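Local coordinates for sensor protein (Haloarcula marismortui ATCC 43049, PDB 3BWL) that probably acts as an ATP-dependent phosphorelay sensor kinase, of which this piece is a PAS domain with 1H-indole-3-carbaldehyde in its pocket, at residues M29-D34 with A120-I125; G37-V42 with S55-R60; A48-D53 with G91-R96. One frame throughout, in Å; residues are numbered along the deposited sequence.

The three contacts lie in one PAS domain, around its five-stranded antiparallel sheet, their centres about 11 to 13 Å apart. Contact 1 pairs strand 29-33 with strand 115-124 and so brings the first and last strands of the sheet side by side; the segments of the other two fall between its own along the chain and alternate with each other. Contact 2 covers edge strand 39-42 with a loop. Contact 3 joins the end of helix 44-50 to the opposite edge strand, 86-94. A salt bridge from Glu56 to Arg96 ties contact 2 to contact 3. Contacts 1 and 3 supply walls of the pocket that holds the indole aldehyde, while contact 2 packs a loop on the sheet edge.

Contact 1: residues M29-D34 with A120-I125; sequences MIDVLD and AISRDI. With I3A (1H-indole-3-carbaldehyde), chain F.
Ala120 O is gripped by the N-H of Asp31, which lies in the carbonyl plane with N to O 3.1 Å, by a CA-H contact from Ile30, and by water 1, whose oxygen is 3.0 Å away. The same water sits 2.7 Å from Asp31 OD1 and also bonds Ser122 OG; its two protons cannot serve every acceptor around it, so these bonds are probably shared. Ser122 OG is bonded in addition to Tyr93 OH.

In return Ala120 N reaches Asp31 O at 2.9 Å, nearly straight at 167°. One hydrogen-bonded pair further along the ladder are Met29 (selenomethionine) and Ser122, the shorter bond being Ser122 N to Met29 O at 2.9 Å. Between these pairs lies the non-hydrogen-bonded pair Ile30 and Ile121, whose side chains stand side by side and point the same way, Ile30 CG1 meeting Ile121 CD1 at 3.7 Å.

On the other face, Asp31 has CG between the backbone N and the carbonyl carbon (chi1 62°), and its carboxylate leans over Ala120. Asp31 OD2 comes 2.7 Å from the aldehyde oxygen of 1H-indole-3-carbaldehyde, a spacing that suggests a protonated acid. Ala120 CB closes on that oxygen too, and Leu33 CD1 touches both it and the indole ring. The contact thus helps to form the aldehyde end of the PAS ligand pocket; the ligand is also hydrogen-bonded to Asp66.

The strands run antiparallel at 153° in the middle of the sheet, strand 39-42 lying beyond one and strand 100-112 beyond the other. Helix 44-50 covers the face of Met29 and Asp31 through Phe46, while Ile121 and Val32, on the opposite face, pack on Asp28 and Leu22 of the second subunit.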
loop_
_atom_site.group_PDB
_atom_site.type_symbol
_atom_site.label_atom_id
_atom_site.label_comp_id
_atom_site.label_asym_id
_atom_site.label_seq_id
_atom_site.Cartn_x
_atom_site.Cartn_y
_atom_site.Cartn_z
HETATM N N MSE A 29 -1.901 6.756 3.406
HETATM C CA MSE A 29 -3.285 6.842 2.901
HETATM C C MSE A 29 -3.321 6.332 1.467
HETATM O O MSE A 29 -2.360 6.585 0.699
HETATM C CB MSE A 29 -3.724 8.300 2.909
HETATM C CG MSE A 29 -3.599 8.930 4.294
HETATM SE SE MSE A 29 -3.690 10.857 4.237
HETATM C CE MSE A 29 -5.433 11.083 3.476
ATOM N N ILE A 30 -4.408 5.621 1.103
ATOM C CA ILE A 30 -4.590 5.149 -0.265
ATOM C C ILE A 30 -5.963 5.578 -0.813
ATOM O O ILE A 30 -6.982 5.427 -0.138
ATOM C CB ILE A 30 -4.541 3.622 -0.307
ATOM C CG1 ILE A 30 -3.224 3.119 0.292
ATOM C CG2 ILE A 30 -4.730 3.139 -1.803
ATOM C CD1 ILE A 30 -3.123 1.536 0.348
ATOM N N ASP A 31 -5.996 6.124 -2.024
ATOM C CA ASP A 31 -7.268 6.325 -2.687
ATOM C C ASP A 31 -7.099 5.876 -4.130
ATOM O O ASP A 31 -5.955 5.834 -4.663
ATOM C CB ASP A 31 -7.741 7.790 -2.614
ATOM C CG ASP A 31 -6.786 8.761 -3.306
ATOM O OD1 ASP A 31 -5.849 9.279 -2.650
ATOM O OD2 ASP A 31 -7.017 9.064 -4.520
ATOM N N VAL A 32 -8.223 5.486 -4.718
ATOM C CA VAL A 32 -8.315 5.089 -6.126
ATOM C C VAL A 32 -9.255 6.070 -6.823
ATOM O O VAL A 32 -10.376 6.299 -6.327
ATOM C CB VAL A 32 -8.852 3.616 -6.276
ATOM C CG1 VAL A 32 -8.913 3.223 -7.758
ATOM C CG2 VAL A 32 -7.917 2.657 -5.529
ATOM N N LEU A 33 -8.799 6.630 -7.945
ATOM C CA LEU A 33 -9.581 7.642 -8.689
ATOM C C LEU A 33 -9.915 7.129 -10.071
ATOM O O LEU A 33 -9.189 6.304 -10.636
ATOM C CB LEU A 33 -8.795 8.959 -8.870
ATOM C CG LEU A 33 -8.210 9.611 -7.622
ATOM C CD1 LEU A 33 -7.521 10.909 -8.079
ATOM C CD2 LEU A 33 -9.338 9.857 -6.572
ATOM N N ASP A 34 -11.021 7.597 -10.625
ATOM C CA ASP A 34 -11.224 7.377 -12.055
ATOM C C ASP A 34 -10.613 8.544 -12.837
ATOM O O ASP A 34 -10.049 9.475 -12.235
ATOM C CB ASP A 34 -12.700 7.122 -12.394
ATOM C CG ASP A 34 -13.572 8.354 -12.257
ATOM O OD1 ASP A 34 -13.046 9.488 -12.211
ATOM O OD2 ASP A 34 -14.821 8.171 -12.258
ATOM N N ALA A 120 -3.326 6.308 -5.693
ATOM C CA ALA A 120 -2.587 7.381 -5.022
ATOM C C ALA A 120 -2.224 6.965 -3.612
ATOM O O ALA A 120 -3.069 6.599 -2.834
ATOM C CB ALA A 120 -3.400 8.667 -4.995
ATOM N N ILE A 121 -0.935 6.977 -3.331
ATOM C CA ILE A 121 -0.440 6.735 -1.982
ATOM C C ILE A 121 0.060 8.090 -1.434
ATOM O O ILE A 121 1.029 8.681 -1.947
ATOM C CB ILE A 121 0.707 5.652 -1.967
ATOM C CG1 ILE A 121 0.355 4.421 -2.833
ATOM C CG2 ILE A 121 1.075 5.287 -0.545
ATOM C CD1 ILE A 121 -0.930 3.687 -2.498
ATOM N N SER A 122 -0.607 8.587 -0.410
ATOM C CA SER A 122 -0.263 9.906 0.193
ATOM C C SER A 122 0.493 9.736 1.504
ATOM O O SER A 122 0.039 9.009 2.410
ATOM C CB SER A 122 -1.532 10.740 0.408
ATOM O OG SER A 122 -2.281 10.854 -0.823
ATOM N N ARG A 123 1.658 10.366 1.571
ATOM C CA ARG A 123 2.514 10.308 2.749
ATOM C C ARG A 123 2.530 11.676 3.446
ATOM O O ARG A 123 2.858 12.677 2.824
ATOM C CB ARG A 123 3.940 9.871 2.401
ATOM C CG ARG A 123 4.745 9.817 3.642
ATOM C CD ARG A 123 5.993 9.035 3.497
ATOM N NE ARG A 123 5.674 7.625 3.207
ATOM C CZ ARG A 123 6.631 6.714 3.079
ATOM N NH1 ARG A 123 7.913 7.111 3.241
ATOM N NH2 ARG A 123 6.318 5.451 2.802
ATOM N N ASP A 124 2.187 11.693 4.731
ATOM C CA ASP A 124 2.235 12.897 5.538
ATOM C C ASP A 124 3.689 13.422 5.589
ATOM O O ASP A 124 4.635 12.682 5.914
ATOM C CB ASP A 124 1.728 12.570 6.958
ATOM C CG ASP A 124 1.430 13.808 7.799
ATOM O OD1 ASP A 124 1.861 14.940 7.471
ATOM O OD2 ASP A 124 0.707 13.649 8.812
ATOM N N ILE A 125 3.864 14.677 5.202
ATOM C CA ILE A 125 5.162 15.302 5.264
ATOM C C ILE A 125 5.154 16.490 6.242
ATOM O O ILE A 125 5.930 17.437 6.058
ATOM C CB ILE A 125 5.692 15.679 3.832
ATOM C CG1 ILE A 125 4.767 16.692 3.167
ATOM C CG2 ILE A 125 5.892 14.386 3.009
ATOM C CD1 ILE A 125 5.130 17.063 1.700
HETATM O O I3A F . -5.271 10.937 -5.426
HETATM C "C3'" I3A F . -4.985 11.754 -4.558
HETATM C C3 I3A F . -4.618 13.162 -4.941
HETATM C C2 I3A F . -4.369 14.133 -3.934
HETATM N N I3A F . -4.106 15.263 -4.671
HETATM C C8 I3A F . -4.203 15.041 -6.013
HETATM C C9 I3A F . -4.555 13.713 -6.236
HETATM C C4 I3A F . -4.699 13.217 -7.549
HETATM C C5 I3A F . -4.530 14.103 -8.646
HETATM C C6 I3A F . -4.212 15.453 -8.422
HETATM C C7 I3A F . -4.039 15.914 -7.101
HETATM O O HOH W 1 -3.868 8.679 -0.845
#

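Contact 2: residues G37-V42 with S55-R60; sequences GTICEV and SEVLGR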
loop_
_atom_site.group_PDB
_atom_site.type_symbol
_atom_site.label_atom_id
_atom_site.label_comp_id
_atom_site.label_asym_id
_atom_site.label_seq_id
_atom_site.Cartn_x
_atom_site.Cartn_y
_atom_site.Cartn_z
ATOM N N GLY A 37 -11.256 12.084 -11.738
ATOM C CA GLY A 37 -10.859 12.533 -10.402
ATOM C C GLY A 37 -11.852 12.149 -9.329
ATOM O O GLY A 37 -11.692 12.561 -8.163
ATOM N N THR A 38 -12.838 11.337 -9.690
ATOM C CA THR A 38 -13.827 10.836 -8.737
ATOM C C THR A 38 -13.209 9.706 -7.908
ATOM O O THR A 38 -12.558 8.808 -8.445
ATOM C CB THR A 38 -15.122 10.372 -9.443
ATOM O OG1 THR A 38 -15.627 11.440 -10.272
ATOM C CG2 THR A 38 -16.189 9.924 -8.412
ATOM N N ILE A 39 -13.437 9.773 -6.607
ATOM C CA ILE A 39 -12.871 8.821 -5.647
ATOM C C ILE A 39 -13.694 7.544 -5.689
ATOM O O ILE A 39 -14.904 7.542 -5.329
ATOM C CB ILE A 39 -12.849 9.377 -4.211
ATOM C CG1 ILE A 39 -11.934 10.616 -4.082
ATOM C CG2 ILE A 39 -12.352 8.287 -3.236
ATOM C CD1 ILE A 39 -12.210 11.444 -2.793
ATOM N N CYS A 40 -13.058 6.462 -6.151
ATOM C CA CYS A 40 -13.723 5.188 -6.336
ATOM C C CYS A 40 -13.555 4.250 -5.130
ATOM O O CYS A 40 -14.445 3.447 -4.818
ATOM C CB CYS A 40 -13.155 4.499 -7.571
ATOM S SG CYS A 40 -13.592 5.338 -9.087
ATOM N N GLU A 41 -12.404 4.325 -4.464
ATOM C CA GLU A 41 -12.135 3.497 -3.312
ATOM C C GLU A 41 -11.140 4.292 -2.470
ATOM O O GLU A 41 -10.333 5.058 -3.021
ATOM C CB GLU A 41 -11.462 2.183 -3.719
ATOM C CG GLU A 41 -11.393 1.093 -2.646
ATOM C CD GLU A 41 -11.152 -0.292 -3.234
ATOM O OE1 GLU A 41 -10.728 -0.399 -4.426
ATOM O OE2 GLU A 41 -11.403 -1.277 -2.512
ATOM N N VAL A 42 -11.191 4.049 -1.160
ATOM C CA VAL A 42 -10.264 4.620 -0.177
ATOM C C VAL A 42 -10.006 3.574 0.896
ATOM O O VAL A 42 -10.892 2.736 1.175
ATOM C CB VAL A 42 -10.809 5.895 0.541
ATOM C CG1 VAL A 42 -10.811 7.126 -0.393
ATOM C CG2 VAL A 42 -12.220 5.667 1.123
ATOM N N SER A 55 -18.382 6.941 3.721
ATOM C CA SER A 55 -19.591 7.419 3.048
ATOM C C SER A 55 -19.545 8.917 2.697
ATOM O O SER A 55 -20.290 9.362 1.803
ATOM C CB SER A 55 -20.849 7.094 3.873
ATOM O OG SER A 55 -20.914 7.895 5.047
ATOM N N GLU A 56 -18.676 9.670 3.380
ATOM C CA GLU A 56 -18.496 11.123 3.166
ATOM C C GLU A 56 -17.423 11.419 2.105
ATOM O O GLU A 56 -17.182 12.573 1.766
ATOM C CB GLU A 56 -18.071 11.824 4.481
ATOM C CG GLU A 56 -19.090 11.785 5.646
ATOM C CD GLU A 56 -18.596 12.471 6.944
ATOM O OE1 GLU A 56 -17.647 11.975 7.613
ATOM O OE2 GLU A 56 -19.201 13.507 7.324
ATOM N N VAL A 57 -16.764 10.380 1.603
ATOM C CA VAL A 57 -15.633 10.528 0.696
ATOM C C VAL A 57 -15.899 9.865 -0.655
ATOM O O VAL A 57 -15.624 10.450 -1.670
ATOM C CB VAL A 57 -14.347 9.897 1.334
ATOM C CG1 VAL A 57 -13.148 9.961 0.366
ATOM C CG2 VAL A 57 -13.988 10.628 2.623
ATOM N N LEU A 58 -16.391 8.625 -0.657
ATOM C CA LEU A 58 -16.652 7.920 -1.908
ATOM C C LEU A 58 -17.599 8.714 -2.810
ATOM O O LEU A 58 -18.659 9.198 -2.367
ATOM C CB LEU A 58 -17.230 6.510 -1.646
ATOM C CG LEU A 58 -16.298 5.450 -1.028
ATOM C CD1 LEU A 58 -16.967 4.086 -0.918
ATOM C CD2 LEU A 58 -15.018 5.328 -1.845
ATOM N N GLY A 59 -17.226 8.835 -4.071
ATOM C CA GLY A 59 -18.100 9.512 -5.020
ATOM C C GLY A 59 -17.806 10.972 -5.127
ATOM O O GLY A 59 -18.223 11.605 -6.096
ATOM N N ARG A 60 -17.093 11.527 -4.149
ATOM C CA ARG A 60 -16.644 12.924 -4.228
ATOM C C ARG A 60 -15.428 13.040 -5.154
ATOM O O ARG A 60 -14.814 12.024 -5.529
ATOM C CB ARG A 60 -16.265 13.454 -2.843
ATOM C CG ARG A 60 -17.409 13.592 -1.849
ATOM C CD ARG A 60 -17.283 14.916 -1.134
ATOM N NE ARG A 60 -17.538 14.839 0.299
ATOM C CZ ARG A 60 -17.287 15.825 1.162
ATOM N NH1 ARG A 60 -16.788 16.986 0.739
ATOM N NH2 ARG A 60 -17.541 15.648 2.447
#
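Ile39 binds the type II beta turn Val57 to Arg60 against the edge strand of the PAS sheet, just before a classic beta bulge, where Cys40 and Glu41 together stand opposite Val32 on the neighbouring strand. Two backbone bonds fix the turn: Ile39 N to Arg60 O, 2.9 Å and nearly straight (169°), and Gly59 N to Ile39 O, also 2.9 Å.

The Ile39 side chain points at the turn. Its CB rests 3.6 Å from Arg60 O, and CG1 passes beside that same oxygen. The extended chi2 (163°) carries CD1 to Val57, where it meets CG1 of that valine at 3.6 Å and lies close to Val57 O. The other branch, Ile39 CG2, lies near both Val57 CG1 and Leu58 CD2. An alanine here would probably take from Val57 CG1 its nearest partner, leaving it Val42 CG1, and open a gap beneath the turn.

Val42 CG1 meets Val57 CG1 at 3.8 Å, crossing it obliquely. Gly59, with phi 92°, takes a conformation that would bring a side chain into collision with the carbonyl oxygen of the residue before, and its own O lies 3.5 Å from Thr38 CG2. The carboxylate of Glu41, a magnesium ligand though no ion is bound to this chain, pairs with Arg18 of the second subunit. From the second position of the turn Leu58 CD2 settles over the bulge, 3.6 Å from Cys40 O.

Contact 3: residues A48-D53 with G91-R96; sequences AELGYD and GLYERR. With I3A (1H-indole-3-carbaldehyde), chain F.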
loop_
_atom_site.group_PDB
_atom_site.type_symbol
_atom_site.label_atom_id
_atom_site.label_comp_id
_atom_site.label_asym_id
_atom_site.label_seq_id
_atom_site.Cartn_x
_atom_site.Cartn_y
_atom_site.Cartn_z
ATOM N N ALA A 48 -9.528 7.790 8.289
ATOM C CA ALA A 48 -9.086 8.089 9.644
ATOM C C ALA A 48 -8.218 9.347 9.714
ATOM O O ALA A 48 -8.459 10.205 10.551
ATOM C CB ALA A 48 -8.334 6.928 10.223
ATOM N N GLU A 49 -7.220 9.439 8.848
ATOM C CA GLU A 49 -6.282 10.589 8.843
ATOM C C GLU A 49 -7.040 11.900 8.580
ATOM O O GLU A 49 -6.747 12.910 9.212
ATOM C CB GLU A 49 -5.184 10.394 7.807
ATOM C CG GLU A 49 -4.142 9.255 8.179
ATOM C CD GLU A 49 -2.979 9.736 9.041
ATOM O OE1 GLU A 49 -3.165 10.640 9.889
ATOM O OE2 GLU A 49 -1.852 9.226 8.836
ATOM N N LEU A 50 -8.040 11.871 7.706
ATOM C CA LEU A 50 -8.803 13.100 7.374
ATOM C C LEU A 50 -10.032 13.340 8.243
ATOM O O LEU A 50 -10.616 14.407 8.179
ATOM C CB LEU A 50 -9.165 13.116 5.880
ATOM C CG LEU A 50 -7.925 13.152 4.966
ATOM C CD1 LEU A 50 -8.389 13.391 3.536
ATOM C CD2 LEU A 50 -6.930 14.228 5.382
ATOM N N GLY A 51 -10.388 12.358 9.071
ATOM C CA GLY A 51 -11.557 12.439 9.988
ATOM C C GLY A 51 -12.924 12.224 9.355
ATOM O O GLY A 51 -13.950 12.658 9.898
ATOM N N TYR A 52 -12.960 11.586 8.195
ATOM C CA TYR A 52 -14.232 11.334 7.498
ATOM C C TYR A 52 -14.621 9.873 7.546
ATOM O O TYR A 52 -13.754 9.008 7.652
ATOM C CB TYR A 52 -14.091 11.700 6.024
ATOM C CG TYR A 52 -14.077 13.177 5.781
ATOM C CD1 TYR A 52 -15.255 13.904 5.859
ATOM C CD2 TYR A 52 -12.879 13.845 5.506
ATOM C CE1 TYR A 52 -15.269 15.228 5.650
ATOM C CE2 TYR A 52 -12.882 15.214 5.289
ATOM C CZ TYR A 52 -14.092 15.881 5.368
ATOM O OH TYR A 52 -14.177 17.219 5.189
ATOM N N ASP A 53 -15.926 9.607 7.494
ATOM C CA ASP A 53 -16.419 8.257 7.260
ATOM C C ASP A 53 -16.290 8.035 5.762
ATOM O O ASP A 53 -16.423 8.982 4.979
ATOM C CB ASP A 53 -17.892 8.144 7.664
ATOM C CG ASP A 53 -18.411 6.710 7.610
ATOM O OD1 ASP A 53 -18.087 5.921 8.526
ATOM O OD2 ASP A 53 -19.143 6.373 6.653
ATOM N N GLY A 91 0.674 17.800 -2.175
ATOM C CA GLY A 91 -0.713 18.229 -2.017
ATOM C C GLY A 91 -0.916 18.699 -0.595
ATOM O O GLY A 91 0.022 18.630 0.217
ATOM N N LEU A 92 -2.115 19.157 -0.299
ATOM C CA LEU A 92 -2.425 19.674 1.035
ATOM C C LEU A 92 -3.868 19.320 1.389
ATOM O O LEU A 92 -4.812 20.010 0.964
ATOM C CB LEU A 92 -2.174 21.206 1.126
ATOM C CG LEU A 92 -2.502 21.832 2.478
ATOM C CD1 LEU A 92 -1.379 21.530 3.502
ATOM C CD2 LEU A 92 -2.633 23.379 2.272
ATOM N N TYR A 93 -4.052 18.226 2.126
ATOM C CA TYR A 93 -5.395 17.786 2.469
ATOM C C TYR A 93 -6.005 18.656 3.562
ATOM O O TYR A 93 -5.306 19.105 4.453
ATOM C CB TYR A 93 -5.390 16.331 2.956
ATOM C CG TYR A 93 -5.116 15.315 1.857
ATOM C CD1 TYR A 93 -5.843 15.348 0.658
ATOM C CD2 TYR A 93 -4.184 14.295 2.035
ATOM C CE1 TYR A 93 -5.613 14.406 -0.335
ATOM C CE2 TYR A 93 -3.932 13.326 1.042
ATOM C CZ TYR A 93 -4.642 13.412 -0.148
ATOM O OH TYR A 93 -4.405 12.493 -1.131
ATOM N N GLU A 94 -7.301 18.872 3.439
ATOM C CA GLU A 94 -8.092 19.536 4.467
ATOM C C GLU A 94 -8.882 18.476 5.206
ATOM O O GLU A 94 -9.701 17.744 4.601
ATOM C CB GLU A 94 -9.053 20.509 3.812
ATOM C CG GLU A 94 -9.766 21.409 4.802
ATOM C CD GLU A 94 -10.636 22.426 4.075
ATOM O OE1 GLU A 94 -11.378 22.033 3.139
ATOM O OE2 GLU A 94 -10.567 23.623 4.412
ATOM N N ARG A 95 -8.618 18.366 6.504
ATOM C CA ARG A 95 -9.366 17.461 7.349
ATOM C C ARG A 95 -10.799 17.969 7.612
ATOM O O ARG A 95 -11.093 19.188 7.456
ATOM C CB ARG A 95 -8.654 17.261 8.691
ATOM C CG ARG A 95 -7.196 16.732 8.563
ATOM C CD ARG A 95 -6.839 16.068 9.884
ATOM N NE ARG A 95 -5.465 15.579 9.882
ATOM C CZ ARG A 95 -4.378 16.335 10.058
ATOM N NH1 ARG A 95 -4.472 17.659 10.208
ATOM N NH2 ARG A 95 -3.154 15.755 10.033
ATOM N N ARG A 96 -11.657 17.058 8.088
ATOM C CA ARG A 96 -13.032 17.457 8.444
ATOM C C ARG A 96 -13.076 18.651 9.392
ATOM O O ARG A 96 -13.910 19.560 9.238
ATOM C CB ARG A 96 -13.789 16.302 9.061
ATOM C CG ARG A 96 -15.315 16.514 9.057
ATOM C CD ARG A 96 -15.979 15.196 9.497
ATOM N NE ARG A 96 -17.425 15.177 9.292
ATOM C CZ ARG A 96 -18.297 15.773 10.105
ATOM N NH1 ARG A 96 -19.605 15.697 9.853
ATOM N NH2 ARG A 96 -17.863 16.463 11.163
HETATM O O I3A F . -5.271 10.937 -5.426
HETATM C "C3'" I3A F . -4.985 11.754 -4.558
HETATM C C3 I3A F . -4.618 13.162 -4.941
HETATM C C2 I3A F . -4.369 14.133 -3.934
HETATM N N I3A F . -4.106 15.263 -4.671
HETATM C C8 I3A F . -4.203 15.041 -6.013
HETATM C C9 I3A F . -4.555 13.713 -6.236
HETATM C C4 I3A F . -4.699 13.217 -7.549
HETATM C C5 I3A F . -4.530 14.103 -8.646
HETATM C C6 I3A F . -4.212 15.453 -8.422
HETATM C C7 I3A F . -4.039 15.914 -7.101
HETATM O O HOH W 2 -3.925 13.017 10.673
HETATM O O HOH W 3 -12.086 18.148 4.104
#
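Tyr52 offers one ring face to the aliphatic part of Arg96, whose CB stands 3.9 Å from the ring centroid and 18° off its normal, a CH-pi contact. From there the arginine runs on extended: CG meets Tyr52 CE1 at 3.6 Å and CD comes 3.3 Å from Gly51 O. The guanidinium plane is turned 66° from the ring, and its NE goes on to a salt bridge with Glu56.

Leu50 and Tyr93 cross at about a right angle. Leu50 CD2 touches Tyr93 CB at 3.6 Å, and CD1 lies over a face of the tyrosine ring. At the far end of that ring, Tyr93 OH bonds Ser122 and approaches C2 of 1H-indole-3-carbaldehyde to 3.2 Å, so the leucine backs a wall of the ligand pocket.

Arg95 also crosses Leu50 at about a right angle and then extends beside the helix end. Glu49 O lies in the guanidinium plane and takes a weak bond from Arg95 NE (3.0 Å, 132°). Water 2 accepts from Arg95 NH2 at 2.9 Å and sits 2.6 Å from Glu49 OE1, linking the opposite charges; Glu49 OE2 forms a salt bridge with Arg86 of the second subunit, and Arg95 NH1 is hydrogen-bonded to Ser99 OG.

The backbones join through a nearly straight bond from Arg96 N to Leu50 O. Leu50 O lies at the end of helix 44-50, which stops in a Schellman motif with Gly51 as C-prime, and the chain just beyond strand 86-94 of the PAS fold supplies its partner.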